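Local structure of alginate lyase, family PL7 (Zobellia galactanivorans, 4BE3) at residues S92-S102 and P269-D280; W152-D162 and F221-I231. The protein is an exolytic alginate lyase of polysaccharide lyase family 7, which probably cuts the uronic acid chain of alginate by beta-elimination. All coordinates share one frame; numbering follows the deposited sequence. Where two conformers were deposited one is given.

Contact 1. Residues S92-S102 and P269-D280; sequences STSGDARVAAS and PEDNLVWSTGAD
Pro-269 meets the first segment with two ring carbons, CB lying 3.8 Å from Val-99 CG2 while CG rests against the carboxylate of Asp-96. That carboxylate is held from within its own loop: OD1 closes an Asx turn by accepting from Arg-98 N, and the arginine grips the group side-on through NE and NH2. Glu-270 completes the charge network from near the guanidinium plane, its OE2 a long 3.8 Å from Arg-98 NH2, with a water linking OE2 to NH1. Asn-272 OD1 takes the backbone N-H groups of both Val-274 and Trp-275, folding the chain into a turn. Leu-273 O receives a CA-H...O contact from Val-99 CA, and a water joins it to Arg-98 O. Val-274 O accepts a hydrogen bond from Ala-101 N at 2.9 Å. A chi1 of 179° swings Val-99 CG1 away from its amide nitrogen, beside Val-274 O. Trp-275 CE3 touches Ala-101 CB, and Ser-276 O lies 3.4 Å from Val-99 CG2. Thr-277 O takes the 2.8 Å bond from Asp-96 N; Thr-277 CG2 lies against Ser-102 OG, a hydroxyl that donates to Asp-96 O, and Thr-277 OG1 turns to Asn-265 N. Ala-279 then runs close by Gly-95, and Asp-280 N donates to Ser-94 OG at 2.9 Å. Two type I turns, Asp-96 to Val-99 and Val-99 to Ser-102, thus dock on an irregular loop. Segment 92-102 crosses from strand 80-90 of one sheet to strand 104-112 of the other; segment 269-280 leads from strand 260-262 toward helix 286-291.

Contact 2. Residues W152-D162 and F221-I231; sequences WDYSTAVWGYD and FTKKSDIPQQI
The indole of Trp-152 has Ile-231 CG1 over one face, 3.8 Å from the centroid of its six-membered ring, with Ile-227 CG2 toward the rim of the same face; Ile-227 CG1 comes 4.1 Å from Trp-152 CZ2. Its edge points at the face of Phe-221 in a T-shaped pair, ring centroids 5.0 Å apart and planes at 70°. Tyr-154 carries Pro-228 CG over one face, a CH-pi contact 4.0 Å from its centroid, and has Ile-231 CD1 at its edge. The chi1 of Trp-152, 36°, places CG between the backbone N and carbonyl carbon and turns the ring toward Ile-231 and Phe-221, while NE1 is satisfied by Gly-242 O. Gln-230, extended from CA outward (chi1 178°), lays its amide beside the backbone of Ser-155 and near the carboxylate of Asp-162. Pro-228 stands at the N-cap of helix 229-234, whose first turn packs against residues 152-155. Strand 153-157 pairs with strand 133-141; beyond it Val-158 and Trp-159 both face Val-136 in a classic beta bulge, where the chain turns a corner. Here a short helix is laid against one strand of the beta-jelly roll that PL7 lyases share.

How the contacts relate
Contact 1 lies where the chain passes between the two sheets, contact 2 on a strand of one of them. Contact 1 joins two irregular loops in a partly buried place and relies on backbone hydrogen bonds, waters and a charge network at its more exposed side; contact 2 is buried and largely aromatic and aliphatic, setting a helix start against a strand. Along the chain contact 2 is nested within the loop that contact 1 closes. They meet by packing, Trp-275 CH2 lying 3.5 Å from Asp-153 OD2, an oxygen in a salt bridge with Lys-122 and a hydrogen bond with Asn-139. The side chains of Trp-275 and Asp-153 each lie about 13 Å from the bound meso-tartaric acid, so neither touches it.

Contact 1. Residues S92-S102 and P269-D280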
loop_
_atom_site.group_PDB
_atom_site.type_symbol
_atom_site.label_atom_id
_atom_site.label_comp_id
_atom_site.label_asym_id
_atom_site.label_seq_id
_atom_site.Cartn_x
_atom_site.Cartn_y
_atom_site.Cartn_z
ATOM N N SER A 92 -11.965 32.372 1.123
ATOM C CA SER A 92 -12.441 33.450 2.030
ATOM C C SER A 92 -12.327 34.790 1.355
ATOM O O SER A 92 -11.289 35.110 0.732
ATOM C CB SER A 92 -11.572 33.486 3.262
ATOM O OG SER A 92 -12.054 34.509 4.085
ATOM N N THR A 93 -13.358 35.640 1.531
ATOM C CA THR A 93 -13.273 37.037 1.011
ATOM C C THR A 93 -12.705 37.954 2.052
ATOM O O THR A 93 -12.725 39.128 1.797
ATOM C CB THR A 93 -14.720 37.546 0.701
ATOM O OG1 THR A 93 -15.548 37.343 1.836
ATOM C CG2 THR A 93 -15.295 36.667 -0.451
ATOM N N SER A 94 -12.317 37.483 3.234
ATOM C CA SER A 94 -11.595 38.364 4.180
ATOM C C SER A 94 -10.324 37.663 4.659
ATOM O O SER A 94 -10.158 36.448 4.477
ATOM C CB SER A 94 -12.490 38.620 5.401
ATOM O OG SER A 94 -12.928 37.408 6.022
ATOM N N GLY A 95 -9.404 38.457 5.225
ATOM C CA GLY A 95 -8.108 37.839 5.691
ATOM C C GLY A 95 -7.144 39.045 5.493
ATOM O O GLY A 95 -7.495 40.077 4.830
ATOM N N ASP A 96 -5.956 38.910 6.055
ATOM C CA ASP A 96 -4.950 39.940 6.031
ATOM C C ASP A 96 -4.047 39.619 4.815
ATOM O O ASP A 96 -3.447 38.560 4.733
ATOM C CB ASP A 96 -4.219 39.842 7.355
ATOM C CG ASP A 96 -3.133 40.870 7.458
ATOM O OD1 ASP A 96 -2.457 41.171 6.461
ATOM O OD2 ASP A 96 -2.954 41.400 8.561
ATOM N N ALA A 97 -3.986 40.521 3.842
ATOM C CA ALA A 97 -3.163 40.195 2.593
ATOM C C ALA A 97 -1.699 40.124 2.835
ATOM O O ALA A 97 -0.992 39.613 1.954
ATOM C CB ALA A 97 -3.431 41.358 1.549
ATOM N N ARG A 98 -1.192 40.514 4.001
ATOM C CA ARG A 98 0.247 40.367 4.248
ATOM C C ARG A 98 0.564 38.877 4.627
ATOM O O ARG A 98 1.764 38.554 4.630
ATOM C CB ARG A 98 0.614 41.168 5.567
ATOM C CG ARG A 98 0.492 42.684 5.212
ATOM C CD ARG A 98 0.754 43.423 6.600
ATOM N NE ARG A 98 -0.267 43.010 7.595
ATOM C CZ ARG A 98 -0.091 42.992 8.938
ATOM N NH1 ARG A 98 1.055 43.384 9.520
ATOM N NH2 ARG A 98 -1.008 42.479 9.787
ATOM N N VAL A 99 -0.467 38.120 4.910
ATOM C CA VAL A 99 -0.231 36.686 5.438
ATOM C C VAL A 99 -0.340 35.805 4.208
ATOM O O VAL A 99 -1.388 35.750 3.591
ATOM C CB VAL A 99 -1.344 36.399 6.487
ATOM C CG1 VAL A 99 -1.104 34.959 6.975
ATOM C CG2 VAL A 99 -1.184 37.403 7.686
ATOM N N ALA A 100 0.681 34.950 4.010
ATOM C CA ALA A 100 0.846 34.108 2.773
ATOM C C ALA A 100 -0.330 33.198 2.684
ATOM O O ALA A 100 -0.770 32.951 1.533
ATOM C CB ALA A 100 2.168 33.351 2.907
ATOM N N ALA A 101 -0.847 32.630 3.797
ATOM C CA ALA A 101 -2.006 31.696 3.605
ATOM C C ALA A 101 -3.333 32.268 3.284
ATOM O O ALA A 101 -4.282 31.538 2.980
ATOM C CB ALA A 101 -2.129 30.811 4.944
ATOM N N SER A 102 -3.484 33.636 3.463
ATOM C CA SER A 102 -4.849 34.139 3.337
ATOM C C SER A 102 -5.470 33.842 1.943
ATOM O O SER A 102 -4.783 33.819 0.943
ATOM C CB SER A 102 -4.846 35.720 3.433
ATOM O OG SER A 102 -4.510 36.013 4.809
ATOM N N PRO A 269 -2.778 37.679 12.975
ATOM C CA PRO A 269 -1.516 37.659 12.164
ATOM C C PRO A 269 -0.300 37.895 12.983
ATOM O O PRO A 269 0.698 37.299 12.714
ATOM C CB PRO A 269 -1.728 38.778 11.152
ATOM C CG PRO A 269 -3.248 38.680 10.829
ATOM C CD PRO A 269 -3.816 38.551 12.298
ATOM N N GLU A 270 -0.417 38.704 14.063
ATOM C CA GLU A 270 0.752 38.953 14.923
ATOM C C GLU A 270 1.284 37.663 15.495
ATOM O O GLU A 270 2.463 37.521 15.773
ATOM C CB GLU A 270 0.370 40.024 16.049
ATOM C CG GLU A 270 -0.038 41.380 15.472
ATOM C CD GLU A 270 -1.359 41.347 14.610
ATOM O OE1 GLU A 270 -2.273 40.544 15.010
ATOM O OE2 GLU A 270 -1.466 42.032 13.492
ATOM N N ASP A 271 0.450 36.684 15.703
ATOM C CA ASP A 271 0.960 35.428 16.236
ATOM C C ASP A 271 1.698 34.534 15.230
ATOM O O ASP A 271 2.539 33.751 15.617
ATOM C CB ASP A 271 -0.165 34.632 16.910
ATOM C CG ASP A 271 -0.702 35.419 18.210
ATOM O OD1 ASP A 271 -0.051 36.425 18.673
ATOM O OD2 ASP A 271 -1.763 35.050 18.720
ATOM N N ASN A 272 1.367 34.621 13.943
ATOM C CA ASN A 272 2.133 33.849 12.962
ATOM C C ASN A 272 1.817 34.542 11.596
ATOM O O ASN A 272 0.747 34.334 11.024
ATOM C CB ASN A 272 1.585 32.449 12.873
ATOM C CG ASN A 272 2.419 31.592 11.972
ATOM O OD1 ASN A 272 2.765 31.971 10.836
ATOM N ND2 ASN A 272 2.683 30.370 12.427
ATOM N N LEU A 273 2.714 35.403 11.184
ATOM C CA LEU A 273 2.524 36.159 9.911
ATOM C C LEU A 273 2.449 35.342 8.638
ATOM O O LEU A 273 2.153 35.874 7.630
ATOM C CB LEU A 273 3.604 37.289 9.696
ATOM C CG LEU A 273 3.063 38.400 8.777
ATOM C CD1 LEU A 273 1.982 39.190 9.469
ATOM C CD2 LEU A 273 4.147 39.422 8.361
ATOM N N VAL A 274 2.745 34.029 8.632
ATOM C CA VAL A 274 2.650 33.223 7.422
ATOM C C VAL A 274 1.335 32.456 7.342
ATOM O O VAL A 274 0.719 32.343 6.257
ATOM C CB VAL A 274 3.778 32.193 7.351
ATOM C CG1 VAL A 274 3.678 31.222 6.105
ATOM C CG2 VAL A 274 5.104 32.976 7.308
ATOM N N TRP A 275 0.834 32.026 8.521
ATOM C CA TRP A 275 -0.367 31.118 8.523
ATOM C C TRP A 275 -1.574 31.637 9.312
ATOM O O TRP A 275 -2.618 31.020 9.173
ATOM C CB TRP A 275 0.045 29.756 9.227
ATOM C CG TRP A 275 1.119 29.068 8.459
ATOM C CD1 TRP A 275 2.489 29.019 8.716
ATOM C CD2 TRP A 275 0.931 28.242 7.240
ATOM N NE1 TRP A 275 3.125 28.236 7.764
ATOM C CE2 TRP A 275 2.250 27.796 6.846
ATOM C CE3 TRP A 275 -0.175 27.932 6.443
ATOM C CZ2 TRP A 275 2.441 26.978 5.694
ATOM C CZ3 TRP A 275 0.002 27.081 5.302
ATOM C CH2 TRP A 275 1.265 26.615 4.945
ATOM N N SER A 276 -1.437 32.688 10.170
ATOM C CA SER A 276 -2.617 33.177 10.939
ATOM C C SER A 276 -3.160 34.377 10.181
ATOM O O SER A 276 -2.513 35.383 10.119
ATOM C CB SER A 276 -2.198 33.588 12.412
ATOM O OG SER A 276 -1.767 32.299 12.993
ATOM N N THR A 277 -4.341 34.179 9.571
ATOM C CA THR A 277 -4.772 35.095 8.535
ATOM C C THR A 277 -5.743 36.208 8.990
ATOM O O THR A 277 -6.036 37.091 8.214
ATOM C CB THR A 277 -5.468 34.286 7.447
ATOM O OG1 THR A 277 -6.445 33.390 8.057
ATOM C CG2 THR A 277 -4.438 33.325 6.812
ATOM N N GLY A 278 -6.248 36.117 10.220
ATOM C CA GLY A 278 -7.029 37.267 10.781
ATOM C C GLY A 278 -8.272 37.574 9.946
ATOM O O GLY A 278 -8.624 38.728 9.812
ATOM N N ALA A 279 -8.957 36.563 9.419
ATOM C CA ALA A 279 -10.138 36.773 8.613
ATOM C C ALA A 279 -11.363 36.930 9.523
ATOM O O ALA A 279 -11.286 36.695 10.758
ATOM C CB ALA A 279 -10.376 35.498 7.788
ATOM N N ASP A 280 -12.469 37.313 8.907
ATOM C CA ASP A 280 -13.717 37.468 9.659
ATOM C C ASP A 280 -14.292 36.067 9.886
ATOM O O ASP A 280 -14.450 35.342 8.879
ATOM C CB ASP A 280 -14.716 38.236 8.746
ATOM C CG ASP A 280 -14.322 39.731 8.615
ATOM O OD1 ASP A 280 -13.551 40.253 9.463
ATOM O OD2 ASP A 280 -14.707 40.262 7.583
HETATM O O HOH W 1 3.227 36.242 5.164
HETATM O O HOH W 2 1.347 42.589 12.384
#

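Contact 2. Residues W152-D162 and F221-I231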
loop_
_atom_site.group_PDB
_atom_site.type_symbol
_atom_site.label_atom_id
_atom_site.label_comp_id
_atom_site.label_asym_id
_atom_site.label_seq_id
_atom_site.Cartn_x
_atom_site.Cartn_y
_atom_site.Cartn_z
ATOM N N TRP A 152 9.380 24.486 7.760
ATOM C CA TRP A 152 8.824 25.500 6.844
ATOM C C TRP A 152 8.391 24.723 5.601
ATOM O O TRP A 152 8.821 23.571 5.418
ATOM C CB TRP A 152 9.972 26.514 6.471
ATOM C CG TRP A 152 11.394 25.974 6.302
ATOM C CD1 TRP A 152 12.397 25.970 7.227
ATOM C CD2 TRP A 152 11.965 25.328 5.100
ATOM N NE1 TRP A 152 13.532 25.408 6.660
ATOM C CE2 TRP A 152 13.292 25.029 5.385
ATOM C CE3 TRP A 152 11.427 25.036 3.799
ATOM C CZ2 TRP A 152 14.164 24.466 4.449
ATOM C CZ3 TRP A 152 12.294 24.474 2.837
ATOM C CH2 TRP A 152 13.630 24.173 3.172
ATOM N N ASP A 153 7.649 25.441 4.781
ATOM C CA ASP A 153 7.143 24.972 3.482
ATOM C C ASP A 153 7.916 25.743 2.418
ATOM O O ASP A 153 8.168 26.955 2.571
ATOM C CB ASP A 153 5.701 25.377 3.300
ATOM C CG ASP A 153 4.688 24.473 3.984
ATOM O OD1 ASP A 153 4.968 23.834 5.036
ATOM O OD2 ASP A 153 3.540 24.445 3.483
ATOM N N TYR A 154 8.231 25.097 1.320
ATOM C CA TYR A 154 8.815 25.742 0.164
ATOM C C TYR A 154 7.781 25.682 -0.932
ATOM O O TYR A 154 7.245 24.619 -1.244
ATOM C CB TYR A 154 9.989 24.938 -0.228
ATOM C CG TYR A 154 10.626 25.520 -1.476
ATOM C CD1 TYR A 154 10.966 26.899 -1.556
ATOM C CD2 TYR A 154 10.717 24.747 -2.653
ATOM C CE1 TYR A 154 11.489 27.456 -2.779
ATOM C CE2 TYR A 154 11.320 25.245 -3.811
ATOM C CZ TYR A 154 11.701 26.582 -3.873
ATOM O OH TYR A 154 12.205 27.009 -5.040
ATOM N N SER A 155 7.358 26.852 -1.458
ATOM C CA SER A 155 6.207 26.937 -2.312
ATOM C C SER A 155 6.586 27.105 -3.784
ATOM O O SER A 155 7.460 27.949 -4.133
ATOM C CB SER A 155 5.350 28.219 -1.862
ATOM O OG SER A 155 4.161 28.202 -2.599
ATOM N N THR A 156 5.945 26.400 -4.680
ATOM C CA THR A 156 6.314 26.407 -6.099
ATOM C C THR A 156 5.098 26.718 -6.918
ATOM O O THR A 156 4.039 25.991 -6.818
ATOM C CB THR A 156 6.818 25.010 -6.507
ATOM O OG1 THR A 156 8.076 24.777 -5.849
ATOM C CG2 THR A 156 7.119 24.934 -8.031
ATOM N N ALA A 157 5.115 27.760 -7.742
ATOM C CA ALA A 157 3.968 28.102 -8.540
ATOM C C ALA A 157 3.615 27.155 -9.677
ATOM O O ALA A 157 4.573 26.547 -10.292
ATOM C CB ALA A 157 4.203 29.480 -9.169
ATOM N N VAL A 158 2.323 26.898 -9.860
ATOM C CA VAL A 158 1.905 26.138 -11.051
ATOM C C VAL A 158 1.387 27.132 -12.100
ATOM O O VAL A 158 2.030 27.292 -13.228
ATOM C CB VAL A 158 0.733 25.102 -10.681
ATOM C CG1 VAL A 158 0.368 24.345 -11.963
ATOM C CG2 VAL A 158 1.391 24.173 -9.629
ATOM N N TRP A 159 0.261 27.779 -11.834
ATOM C CA TRP A 159 -0.280 28.870 -12.753
ATOM C C TRP A 159 -0.449 30.031 -11.792
ATOM O O TRP A 159 -1.083 29.921 -10.723
ATOM C CB TRP A 159 -1.663 28.518 -13.234
ATOM C CG TRP A 159 -1.575 27.245 -14.095
ATOM C CD1 TRP A 159 -0.907 27.070 -15.299
ATOM C CD2 TRP A 159 -2.278 26.040 -13.826
ATOM N NE1 TRP A 159 -1.132 25.758 -15.799
ATOM C CE2 TRP A 159 -1.985 25.106 -14.927
ATOM C CE3 TRP A 159 -3.121 25.636 -12.742
ATOM C CZ2 TRP A 159 -2.458 23.800 -14.940
ATOM C CZ3 TRP A 159 -3.651 24.284 -12.796
ATOM C CH2 TRP A 159 -3.305 23.389 -13.886
ATOM N N GLY A 160 0.226 31.165 -12.091
ATOM C CA GLY A 160 0.008 32.290 -11.191
ATOM C C GLY A 160 1.191 32.439 -10.244
ATOM O O GLY A 160 2.351 32.090 -10.599
ATOM N N TYR A 161 0.866 32.816 -9.025
ATOM C CA TYR A 161 1.901 33.089 -8.049
ATOM C C TYR A 161 2.128 31.869 -7.119
ATOM O O TYR A 161 1.323 30.929 -7.082
ATOM C CB TYR A 161 1.398 34.133 -7.081
ATOM C CG TYR A 161 1.138 35.488 -7.801
ATOM C CD1 TYR A 161 2.033 35.954 -8.787
ATOM C CD2 TYR A 161 0.004 36.204 -7.463
ATOM C CE1 TYR A 161 1.778 37.229 -9.472
ATOM C CE2 TYR A 161 -0.209 37.498 -8.063
ATOM C CZ TYR A 161 0.733 37.935 -9.015
ATOM O OH TYR A 161 0.516 39.202 -9.648
ATOM N N ASP A 162 3.229 31.855 -6.434
ATOM C CA ASP A 162 3.360 30.880 -5.290
ATOM C C ASP A 162 2.889 31.593 -3.960
ATOM O O ASP A 162 2.388 32.733 -4.020
ATOM C CB ASP A 162 4.791 30.306 -5.168
ATOM C CG ASP A 162 5.807 31.357 -4.868
ATOM O OD1 ASP A 162 5.596 32.266 -4.017
ATOM O OD2 ASP A 162 6.863 31.280 -5.526
ATOM N N PHE A 221 17.723 19.738 1.411
ATOM C CA PHE A 221 17.726 20.836 2.393
ATOM C C PHE A 221 18.449 20.457 3.687
ATOM O O PHE A 221 17.898 20.703 4.761
ATOM C CB PHE A 221 16.240 21.313 2.685
ATOM C CG PHE A 221 15.521 21.757 1.447
ATOM C CD1 PHE A 221 16.075 22.761 0.592
ATOM C CD2 PHE A 221 14.319 21.192 1.092
ATOM C CE1 PHE A 221 15.399 23.195 -0.552
ATOM C CE2 PHE A 221 13.596 21.645 -0.052
ATOM C CZ PHE A 221 14.136 22.613 -0.881
ATOM N N THR A 222 19.646 19.877 3.584
ATOM C CA THR A 222 20.231 19.207 4.786
ATOM C C THR A 222 21.132 20.191 5.553
ATOM O O THR A 222 21.584 19.856 6.638
ATOM C CB THR A 222 21.006 17.950 4.409
ATOM O OG1 THR A 222 22.068 18.358 3.537
ATOM C CG2 THR A 222 20.122 17.013 3.530
ATOM N N LYS A 223 21.376 21.399 5.002
ATOM C CA LYS A 223 22.075 22.445 5.811
ATOM C C LYS A 223 21.616 23.839 5.590
ATOM O O LYS A 223 20.881 24.127 4.595
ATOM C CB LYS A 223 23.572 22.374 5.625
ATOM C CG LYS A 223 24.054 21.952 4.276
ATOM C CD LYS A 223 24.956 20.710 4.524
ATOM C CE LYS A 223 26.140 20.650 3.556
ATOM N NZ LYS A 223 25.713 21.516 2.396
ATOM N N LYS A 224 22.058 24.742 6.477
ATOM C CA LYS A 224 21.522 26.120 6.441
ATOM C C LYS A 224 21.719 26.790 5.095
ATOM O O LYS A 224 20.814 27.498 4.622
ATOM C CB LYS A 224 22.097 26.977 7.548
ATOM C CG LYS A 224 21.648 26.494 8.908
ATOM C CD LYS A 224 20.409 27.241 9.385
ATOM C CE LYS A 224 19.887 26.575 10.653
ATOM N NZ LYS A 224 21.035 26.369 11.579
ATOM N N SER A 225 22.840 26.501 4.428
ATOM C CA SER A 225 23.162 27.129 3.146
ATOM C C SER A 225 22.318 26.609 1.964
ATOM O O SER A 225 22.383 27.122 0.828
ATOM C CB SER A 225 24.638 27.009 2.849
ATOM O OG SER A 225 25.002 25.677 3.008
ATOM N N ASP A 226 21.551 25.557 2.234
ATOM C CA ASP A 226 20.540 25.069 1.303
ATOM C C ASP A 226 19.114 25.614 1.497
ATOM O O ASP A 226 18.268 25.379 0.642
ATOM C CB ASP A 226 20.409 23.535 1.412
ATOM C CG ASP A 226 21.656 22.783 0.957
ATOM O OD1 ASP A 226 22.224 23.115 -0.092
ATOM O OD2 ASP A 226 22.052 21.835 1.677
ATOM N N ILE A 227 18.828 26.362 2.551
ATOM C CA ILE A 227 17.461 26.887 2.671
ATOM C C ILE A 227 17.184 27.870 1.550
ATOM O O ILE A 227 17.946 28.839 1.372
ATOM C CB ILE A 227 17.301 27.537 4.053
ATOM C CG1 ILE A 227 17.636 26.544 5.162
ATOM C CG2 ILE A 227 15.944 28.305 4.190
ATOM C CD1 ILE A 227 17.454 27.099 6.564
ATOM N N PRO A 228 16.138 27.692 0.768
ATOM C CA PRO A 228 15.931 28.685 -0.307
ATOM C C PRO A 228 15.737 30.164 0.176
ATOM O O PRO A 228 15.201 30.448 1.239
ATOM C CB PRO A 228 14.615 28.214 -0.964
ATOM C CG PRO A 228 14.528 26.746 -0.668
ATOM C CD PRO A 228 15.160 26.593 0.719
ATOM N N GLN A 229 16.137 31.114 -0.662
ATOM C CA GLN A 229 15.801 32.511 -0.308
ATOM C C GLN A 229 14.355 32.769 -0.058
ATOM O O GLN A 229 13.995 33.664 0.770
ATOM C CB GLN A 229 16.316 33.445 -1.452
ATOM C CG GLN A 229 16.443 34.960 -0.986
ATOM C CD GLN A 229 17.582 35.222 0.077
ATOM O OE1 GLN A 229 18.495 34.421 0.211
ATOM N NE2 GLN A 229 17.489 36.348 0.887
ATOM N N GLN A 230 13.416 32.002 -0.708
ATOM C CA GLN A 230 12.039 32.216 -0.477
ATOM C C GLN A 230 11.721 32.018 1.002
ATOM O O GLN A 230 10.853 32.758 1.500
ATOM C CB GLN A 230 11.178 31.170 -1.284
ATOM C CG GLN A 230 9.657 31.391 -0.990
ATOM C CD GLN A 230 8.848 30.238 -1.656
ATOM O OE1 GLN A 230 8.650 30.196 -2.978
ATOM N NE2 GLN A 230 8.564 29.263 -0.856
ATOM N N ILE A 231 12.387 31.046 1.619
ATOM C CA ILE A 231 12.074 30.709 3.062
ATOM C C ILE A 231 12.631 31.891 3.923
ATOM O O ILE A 231 11.961 32.420 4.754
ATOM C CB ILE A 231 12.805 29.479 3.529
ATOM C CG1 ILE A 231 12.431 28.213 2.688
ATOM C CG2 ILE A 231 12.578 29.275 5.040
ATOM C CD1 ILE A 231 11.043 28.180 2.311
#